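Salmonella plasmid virulence: SpvB (Salmonella typhimurium, PDB 6P0X) transfers, probably, ADP-ribose from NAD(+) to an arginine of actin as a full-length toxin, of which this chain is the N-terminal domain, itself of unknown function. Local coordinates at residues A14-P19 with L34-G39; F45-S50 with L319-A324. All coordinates share one frame; numbering follows the deposited sequence.

Contact 1: A14-P19 with L34-G39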
ATOM      1  N   ALA A  14     -17.801   6.055   7.243  1.00 60.36           N
ATOM      2  CA  ALA A  14     -17.786   4.663   7.672  1.00 47.05           C
ATOM      3  C   ALA A  14     -18.750   4.465   8.835  1.00 48.93           C
ATOM      4  O   ALA A  14     -18.743   5.236   9.799  1.00 51.22           O
ATOM      5  CB  ALA A  14     -16.374   4.245   8.076  1.00 40.83           C
ATOM      6  N   SER A  15     -19.578   3.423   8.749  1.00 38.22           N
ATOM      7  CA  SER A  15     -20.551   3.133   9.788  1.00 36.98           C
ATOM      8  C   SER A  15     -20.250   1.852  10.552  1.00 41.16           C
ATOM      9  O   SER A  15     -20.892   1.599  11.580  1.00 39.20           O
ATOM     10  CB  SER A  15     -21.963   3.040   9.190  1.00 35.30           C
ATOM     11  OG  SER A  15     -22.069   1.935   8.311  1.00 38.81           O
ATOM     12  N   ILE A  16     -19.314   1.035  10.078  1.00 33.89           N
ATOM     13  CA  ILE A  16     -18.844  -0.135  10.807  1.00 29.80           C
ATOM     14  C   ILE A  16     -17.328  -0.157  10.730  1.00 35.50           C
ATOM     15  O   ILE A  16     -16.746   0.115   9.673  1.00 38.63           O
ATOM     16  CB  ILE A  16     -19.405  -1.458  10.246  1.00 30.21           C
ATOM     17  CG1 ILE A  16     -20.887  -1.342   9.909  1.00 33.73           C
ATOM     18  CG2 ILE A  16     -19.196  -2.587  11.249  1.00 33.72           C
ATOM     19  CD1 ILE A  16     -21.415  -2.561   9.197  1.00 31.54           C
ATOM     20  N   THR A  17     -16.693  -0.496  11.847  1.00 38.24           N
ATOM     21  CA  THR A  17     -15.259  -0.735  11.902  1.00 37.61           C
ATOM     22  C   THR A  17     -15.021  -2.153  12.393  1.00 36.81           C
ATOM     23  O   THR A  17     -15.539  -2.550  13.441  1.00 40.91           O
ATOM     24  CB  THR A  17     -14.554   0.272  12.816  1.00 37.86           C
ATOM     25  OG1 THR A  17     -14.732   1.595  12.296  1.00 43.47           O
ATOM     26  CG2 THR A  17     -13.065  -0.032  12.896  1.00 30.56           C
ATOM     27  N   LEU A  18     -14.249  -2.912  11.625  1.00 33.54           N
ATOM     28  CA  LEU A  18     -13.806  -4.245  12.003  1.00 27.26           C
ATOM     29  C   LEU A  18     -12.309  -4.188  12.259  1.00 31.55           C
ATOM     30  O   LEU A  18     -11.532  -3.964  11.315  1.00 33.62           O
ATOM     31  CB  LEU A  18     -14.128  -5.254  10.900  1.00 22.51           C
ATOM     32  CG  LEU A  18     -13.490  -6.643  10.970  1.00 26.56           C
ATOM     33  CD1 LEU A  18     -13.799  -7.334  12.290  1.00 32.40           C
ATOM     34  CD2 LEU A  18     -13.970  -7.488   9.800  1.00 28.13           C
ATOM     35  N   PRO A  19     -11.860  -4.353  13.499  1.00 35.31           N
ATOM     36  CA  PRO A  19     -10.434  -4.187  13.789  1.00 29.78           C
ATOM     37  C   PRO A  19      -9.627  -5.361  13.265  1.00 36.82           C
ATOM     38  O   PRO A  19     -10.110  -6.492  13.176  1.00 43.96           O
ATOM     39  CB  PRO A  19     -10.378  -4.117  15.322  1.00 31.64           C
ATOM     40  CG  PRO A  19     -11.806  -4.057  15.793  1.00 38.26           C
ATOM     41  CD  PRO A  19     -12.645  -4.645  14.707  1.00 36.42           C
ATOM     42  N   LEU A  34     -10.692  -2.528   8.916  1.00 28.44           N
ATOM     43  CA  LEU A  34     -11.681  -2.654   7.860  1.00 28.37           C
ATOM     44  C   LEU A  34     -12.825  -1.691   8.147  1.00 30.70           C
ATOM     45  O   LEU A  34     -13.321  -1.630   9.275  1.00 31.19           O
ATOM     46  CB  LEU A  34     -12.181  -4.094   7.771  1.00 27.19           C
ATOM     47  CG  LEU A  34     -11.319  -4.975   6.866  1.00 28.29           C
ATOM     48  CD1 LEU A  34     -11.603  -6.451   7.088  1.00 20.31           C
ATOM     49  CD2 LEU A  34     -11.568  -4.592   5.414  1.00 28.12           C
ATOM     50  N   HIS A  35     -13.222  -0.923   7.139  1.00 27.33           N
ATOM     51  CA  HIS A  35     -14.288   0.054   7.286  1.00 24.11           C
ATOM     52  C   HIS A  35     -15.397  -0.256   6.297  1.00 28.15           C
ATOM     53  O   HIS A  35     -15.128  -0.619   5.148  1.00 28.33           O
ATOM     54  CB  HIS A  35     -13.771   1.476   7.066  1.00 26.10           C
ATOM     55  CG  HIS A  35     -12.810   1.935   8.116  1.00 33.21           C
ATOM     56  ND1 HIS A  35     -13.129   1.959   9.457  1.00 44.58           N
ATOM     57  CD2 HIS A  35     -11.538   2.387   8.024  1.00 44.79           C
ATOM     58  CE1 HIS A  35     -12.094   2.409  10.145  1.00 47.35           C
ATOM     59  NE2 HIS A  35     -11.116   2.675   9.299  1.00 44.36           N
ATOM     60  N   TYR A  36     -16.643  -0.128   6.749  1.00 25.36           N
ATOM     61  CA  TYR A  36     -17.801  -0.325   5.890  1.00 22.22           C
ATOM     62  C   TYR A  36     -18.499   1.005   5.642  1.00 34.23           C
ATOM     63  O   TYR A  36     -18.765   1.760   6.585  1.00 37.42           O
ATOM     64  CB  TYR A  36     -18.790  -1.318   6.500  1.00 25.49           C
ATOM     65  CG  TYR A  36     -20.051  -1.473   5.678  1.00 25.14           C
ATOM     66  CD1 TYR A  36     -20.067  -2.290   4.555  1.00 28.45           C
ATOM     67  CD2 TYR A  36     -21.218  -0.797   6.015  1.00 26.66           C
ATOM     68  CE1 TYR A  36     -21.210  -2.439   3.792  1.00 21.93           C
ATOM     69  CE2 TYR A  36     -22.371  -0.938   5.257  1.00 27.70           C
ATOM     70  CZ  TYR A  36     -22.357  -1.764   4.145  1.00 30.88           C
ATOM     71  OH  TYR A  36     -23.494  -1.917   3.381  1.00 39.04           O
ATOM     72  N   SER A  37     -18.797   1.283   4.376  1.00 30.77           N
ATOM     73  CA  SER A  37     -19.592   2.440   3.986  1.00 33.96           C
ATOM     74  C   SER A  37     -20.679   1.967   3.035  1.00 36.11           C
ATOM     75  O   SER A  37     -20.387   1.287   2.048  1.00 36.29           O
ATOM     76  CB  SER A  37     -18.726   3.514   3.324  1.00 38.64           C
ATOM     77  OG  SER A  37     -19.507   4.638   2.958  1.00 59.78           O
ATOM     78  N   SER A  38     -21.932   2.323   3.333  1.00 35.20           N
ATOM     79  CA  SER A  38     -23.045   1.864   2.507  1.00 38.50           C
ATOM     80  C   SER A  38     -22.942   2.347   1.067  1.00 42.26           C
ATOM     81  O   SER A  38     -23.513   1.714   0.172  1.00 47.67           O
ATOM     82  CB  SER A  38     -24.376   2.323   3.104  1.00 38.34           C
ATOM     83  OG  SER A  38     -24.476   3.737   3.085  1.00 46.75           O
ATOM     84  N   GLY A  39     -22.231   3.442   0.821  1.00 39.47           N
ATOM     85  CA  GLY A  39     -22.030   3.926  -0.526  1.00 43.50           C
ATOM     86  C   GLY A  39     -20.779   3.434  -1.213  1.00 38.83           C
ATOM     87  O   GLY A  39     -20.528   3.805  -2.363  1.00 47.23           O
TER
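Thr17 OG1 and His35 CG each stand anti to their own carbonyl carbon, beside the backbone N (chi1 -62° and -67°); the two residues form a non-hydrogen-bonded pair on one face of the sheet, where their side chains lie side by side. The pair illustrates how an antiparallel sheet aligns neighbours: 16-19 is an outer strand of a three-stranded antiparallel sheet, and 34-36 belongs to its middle strand. Thr17 OG1 lies in the plane of the imidazole, at its edge, 3.3 Å from His35 ND1; either partner could be the donor of this hydrogen bond.

On the opposite face Ile16, Leu18, Leu34 and Tyr36 pack beside Trp49 of the third strand. The methyl Leu18 CD2 rests 3.7 Å from Leu34 CD1, above a hydrogen-bonded pair closed twice, by Leu18 N to Leu34 O (2.8 Å) and by Leu34 N to Leu18 O. At Tyr36 the backbone pattern shifts: Tyr36 N still reaches Ile16 O at 2.9 Å, but Tyr36 O takes the N-H of Ser15. Ile16 CD1 approaches the phenol ring obliquely, 3.6 Å from Tyr36 CD2, while Ser15 OG sits in the ring plane, at the edge, 3.7 Å from Tyr36 CD2.

Contact 2: F45-S50 with L319-A324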
ATOM      1  N   PHE A  45     -12.136  -6.245  -0.810  1.00 28.32           N
ATOM      2  CA  PHE A  45     -12.956  -6.785   0.267  1.00 19.75           C
ATOM      3  C   PHE A  45     -14.428  -6.835  -0.116  1.00 25.88           C
ATOM      4  O   PHE A  45     -15.296  -6.881   0.764  1.00 21.84           O
ATOM      5  CB  PHE A  45     -12.761  -5.967   1.546  1.00 21.97           C
ATOM      6  CG  PHE A  45     -11.368  -6.037   2.099  1.00 21.24           C
ATOM      7  CD1 PHE A  45     -10.997  -7.057   2.962  1.00 23.45           C
ATOM      8  CD2 PHE A  45     -10.424  -5.088   1.748  1.00 20.98           C
ATOM      9  CE1 PHE A  45      -9.713  -7.124   3.472  1.00 25.42           C
ATOM     10  CE2 PHE A  45      -9.136  -5.150   2.253  1.00 28.66           C
ATOM     11  CZ  PHE A  45      -8.780  -6.174   3.115  1.00 22.67           C
ATOM     12  N   GLY A  46     -14.727  -6.831  -1.411  1.00 24.02           N
ATOM     13  CA  GLY A  46     -16.100  -6.832  -1.859  1.00 21.36           C
ATOM     14  C   GLY A  46     -16.726  -5.454  -1.771  1.00 33.16           C
ATOM     15  O   GLY A  46     -16.065  -4.440  -1.517  1.00 30.10           O
ATOM     16  N   VAL A  47     -18.040  -5.430  -1.982  1.00 25.41           N
ATOM     17  CA  VAL A  47     -18.775  -4.171  -2.011  1.00 31.80           C
ATOM     18  C   VAL A  47     -18.877  -3.600  -0.602  1.00 31.16           C
ATOM     19  O   VAL A  47     -19.190  -4.317   0.356  1.00 30.23           O
ATOM     20  CB  VAL A  47     -20.162  -4.386  -2.634  1.00 32.53           C
ATOM     21  CG1 VAL A  47     -21.018  -3.136  -2.496  1.00 24.59           C
ATOM     22  CG2 VAL A  47     -20.015  -4.771  -4.097  1.00 33.54           C
ATOM     23  N   GLY A  48     -18.603  -2.301  -0.472  1.00 26.48           N
ATOM     24  CA  GLY A  48     -18.844  -1.567   0.752  1.00 28.90           C
ATOM     25  C   GLY A  48     -17.705  -1.565   1.757  1.00 28.27           C
ATOM     26  O   GLY A  48     -17.604  -0.628   2.555  1.00 30.60           O
ATOM     27  N   TRP A  49     -16.860  -2.587   1.754  1.00 23.66           N
ATOM     28  CA  TRP A  49     -15.761  -2.676   2.704  1.00 24.03           C
ATOM     29  C   TRP A  49     -14.455  -2.237   2.057  1.00 27.90           C
ATOM     30  O   TRP A  49     -14.230  -2.450   0.862  1.00 26.34           O
ATOM     31  CB  TRP A  49     -15.608  -4.100   3.245  1.00 20.21           C
ATOM     32  CG  TRP A  49     -16.670  -4.505   4.210  1.00 19.40           C
ATOM     33  CD1 TRP A  49     -17.834  -5.156   3.925  1.00 26.51           C
ATOM     34  CD2 TRP A  49     -16.662  -4.299   5.628  1.00 23.46           C
ATOM     35  NE1 TRP A  49     -18.555  -5.365   5.077  1.00 23.16           N
ATOM     36  CE2 TRP A  49     -17.857  -4.848   6.137  1.00 24.26           C
ATOM     37  CE3 TRP A  49     -15.761  -3.702   6.516  1.00 29.53           C
ATOM     38  CZ2 TRP A  49     -18.174  -4.819   7.494  1.00 28.04           C
ATOM     39  CZ3 TRP A  49     -16.079  -3.671   7.865  1.00 33.20           C
ATOM     40  CH2 TRP A  49     -17.274  -4.228   8.340  1.00 33.24           C
ATOM     41  N   SER A  50     -13.584  -1.636   2.865  1.00 24.10           N
ATOM     42  CA  SER A  50     -12.295  -1.176   2.373  1.00 31.80           C
ATOM     43  C   SER A  50     -11.284  -1.161   3.507  1.00 33.15           C
ATOM     44  O   SER A  50     -11.628  -0.937   4.672  1.00 33.65           O
ATOM     45  CB  SER A  50     -12.394   0.221   1.753  1.00 26.85           C
ATOM     46  OG  SER A  50     -12.884   1.148   2.702  1.00 36.32           O
ATOM     47  N   LEU A 319     -21.957  -9.708  -7.511  1.00 38.34           N
ATOM     48  CA  LEU A 319     -21.266  -8.955  -6.474  1.00 37.39           C
ATOM     49  C   LEU A 319     -20.818  -9.915  -5.384  1.00 37.96           C
ATOM     50  O   LEU A 319     -21.470 -10.928  -5.115  1.00 47.46           O
ATOM     51  CB  LEU A 319     -22.153  -7.867  -5.852  1.00 48.09           C
ATOM     52  CG  LEU A 319     -22.800  -8.258  -4.511  1.00 58.58           C
ATOM     53  CD1 LEU A 319     -22.523  -7.228  -3.429  1.00 66.99           C
ATOM     54  CD2 LEU A 319     -24.293  -8.505  -4.643  1.00 53.75           C
ATOM     55  N   THR A 320     -19.681  -9.604  -4.782  1.00 35.21           N
ATOM     56  CA  THR A 320     -19.220 -10.295  -3.589  1.00 32.93           C
ATOM     57  C   THR A 320     -19.444  -9.394  -2.384  1.00 29.52           C
ATOM     58  O   THR A 320     -19.040  -8.227  -2.394  1.00 28.58           O
ATOM     59  CB  THR A 320     -17.747 -10.677  -3.710  1.00 32.83           C
ATOM     60  OG1 THR A 320     -17.602 -11.662  -4.741  1.00 30.31           O
ATOM     61  CG2 THR A 320     -17.255 -11.252  -2.402  1.00 31.02           C
ATOM     62  N   GLN A 321     -20.085  -9.935  -1.351  1.00 30.12           N
ATOM     63  CA  GLN A 321     -20.394  -9.183  -0.142  1.00 26.23           C
ATOM     64  C   GLN A 321     -19.863  -9.933   1.069  1.00 26.37           C
ATOM     65  O   GLN A 321     -20.108 -11.136   1.214  1.00 28.45           O
ATOM     66  CB  GLN A 321     -21.904  -8.965   0.000  1.00 31.86           C
ATOM     67  CG  GLN A 321     -22.293  -8.054   1.154  1.00 36.13           C
ATOM     68  CD  GLN A 321     -21.945  -6.604   0.889  1.00 35.76           C
ATOM     69  OE1 GLN A 321     -22.167  -6.094  -0.208  1.00 39.32           O
ATOM     70  NE2 GLN A 321     -21.389  -5.933   1.891  1.00 31.02           N
ATOM     71  N   LEU A 322     -19.155  -9.222   1.941  1.00 30.25           N
ATOM     72  CA  LEU A 322     -18.685  -9.825   3.179  1.00 27.47           C
ATOM     73  C   LEU A 322     -19.874 -10.141   4.074  1.00 28.34           C
ATOM     74  O   LEU A 322     -20.734  -9.286   4.308  1.00 30.88           O
ATOM     75  CB  LEU A 322     -17.719  -8.891   3.905  1.00 26.47           C
ATOM     76  CG  LEU A 322     -17.245  -9.410   5.266  1.00 31.09           C
ATOM     77  CD1 LEU A 322     -16.064 -10.353   5.084  1.00 26.92           C
ATOM     78  CD2 LEU A 322     -16.892  -8.270   6.214  1.00 33.48           C
ATOM     79  N   CYS A 323     -19.930 -11.367   4.571  1.00 28.56           N
ATOM     80  CA  CYS A 323     -21.041 -11.771   5.414  1.00 27.70           C
ATOM     81  C   CYS A 323     -20.638 -12.118   6.837  1.00 28.22           C
ATOM     82  O   CYS A 323     -21.481 -12.016   7.734  1.00 33.28           O
ATOM     83  CB  CYS A 323     -21.788 -12.961   4.786  1.00 36.35           C
ATOM     84  SG  CYS A 323     -20.816 -14.468   4.604  1.00 49.20           S
ATOM     85  N   ALA A 324     -19.391 -12.522   7.082  1.00 28.09           N
ATOM     86  CA  ALA A 324     -19.023 -12.863   8.452  1.00 34.99           C
ATOM     87  C   ALA A 324     -17.531 -12.653   8.662  1.00 28.40           C
ATOM     88  O   ALA A 324     -16.753 -12.598   7.710  1.00 34.53           O
ATOM     89  CB  ALA A 324     -19.416 -14.305   8.800  1.00 31.06           C
TER
HETATM   90  O   HOH W   1     -18.111  -6.962   0.874  1.00 27.29           O
HETATM   91  O   HOH W   2     -21.336  -6.675   4.413  1.00 22.63           O
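Leu322 and Trp49 cross at about a right angle, with the methyl Leu322 CD2 over one face of the indole, 3.5 Å from Trp49 NE1, in a CH-pi contact with the five-membered ring. The contact shows how two pieces of sheet far apart in sequence are joined without becoming one. The loop 45-48, leading into strand 49-50 of the small N-terminal sheet, meets the start of strand 321-328, which is paired with strand 304-314.

The tight part lies at Gly46 and Thr320, both buried. Gly46 CA comes within 3.3 Å of Thr320 O, an approach suited to a residue without a side chain, and its positive phi (79°) also favours glycine. Thr320 O also accepts the N-H of Val47 N at 3.0 Å, nearly straight on. Beside it Val47 CG2 packs against Leu319 CD1 at 3.6 Å.

Away from Gly46 the two segments draw apart and water takes over part of the bonding. Gln321 starts away from the loop, but a bend at chi2 (72°) turns CD back toward it, and Gln321 NE2 makes a weak bond to Val47 O (3.1 Å, 121° at the hydrogen). One water donates to Phe45 O and Val47 O and accepts from Leu322 N at 2.7 Å. A second, in the plane of the indole at its edge, accepts from Trp49 NE1 at 3.1 Å and from Gln321 NE2, and donates to Leu322 O.

Both backbone polar groups of Leu322 thus bond to water, whereas Thr320 is engaged directly. The chemistry implies one direct backbone bond, backed by the weak amide bond of Gln321, joining the loop to 319-324, with water completing the polar match where the two segments draw apart and the leucine-tryptophan contact supplying the apolar grip.

Contact 1 is a surface pairing inside one small sheet, while contact 2 is partly buried and ties that sheet to a strand near the C-terminal end of the chain. They share the sheet itself: its middle strand pairs with 49-50 through His35 N to Ser50 O, and Ser37 N to Gly48 O continues the pairing just beyond the strand ends. Trp49 connects them physically, its ring meeting Tyr36 from contact 1 as well as Leu322 in contact 2. Their chemistry follows their place. Within the sheet, repeated backbone bonds run along the pairing, with side chains packed beside them, whereas between sheets a single backbone bond is supplemented by side-chain packing, a weak amide bond and bridging waters.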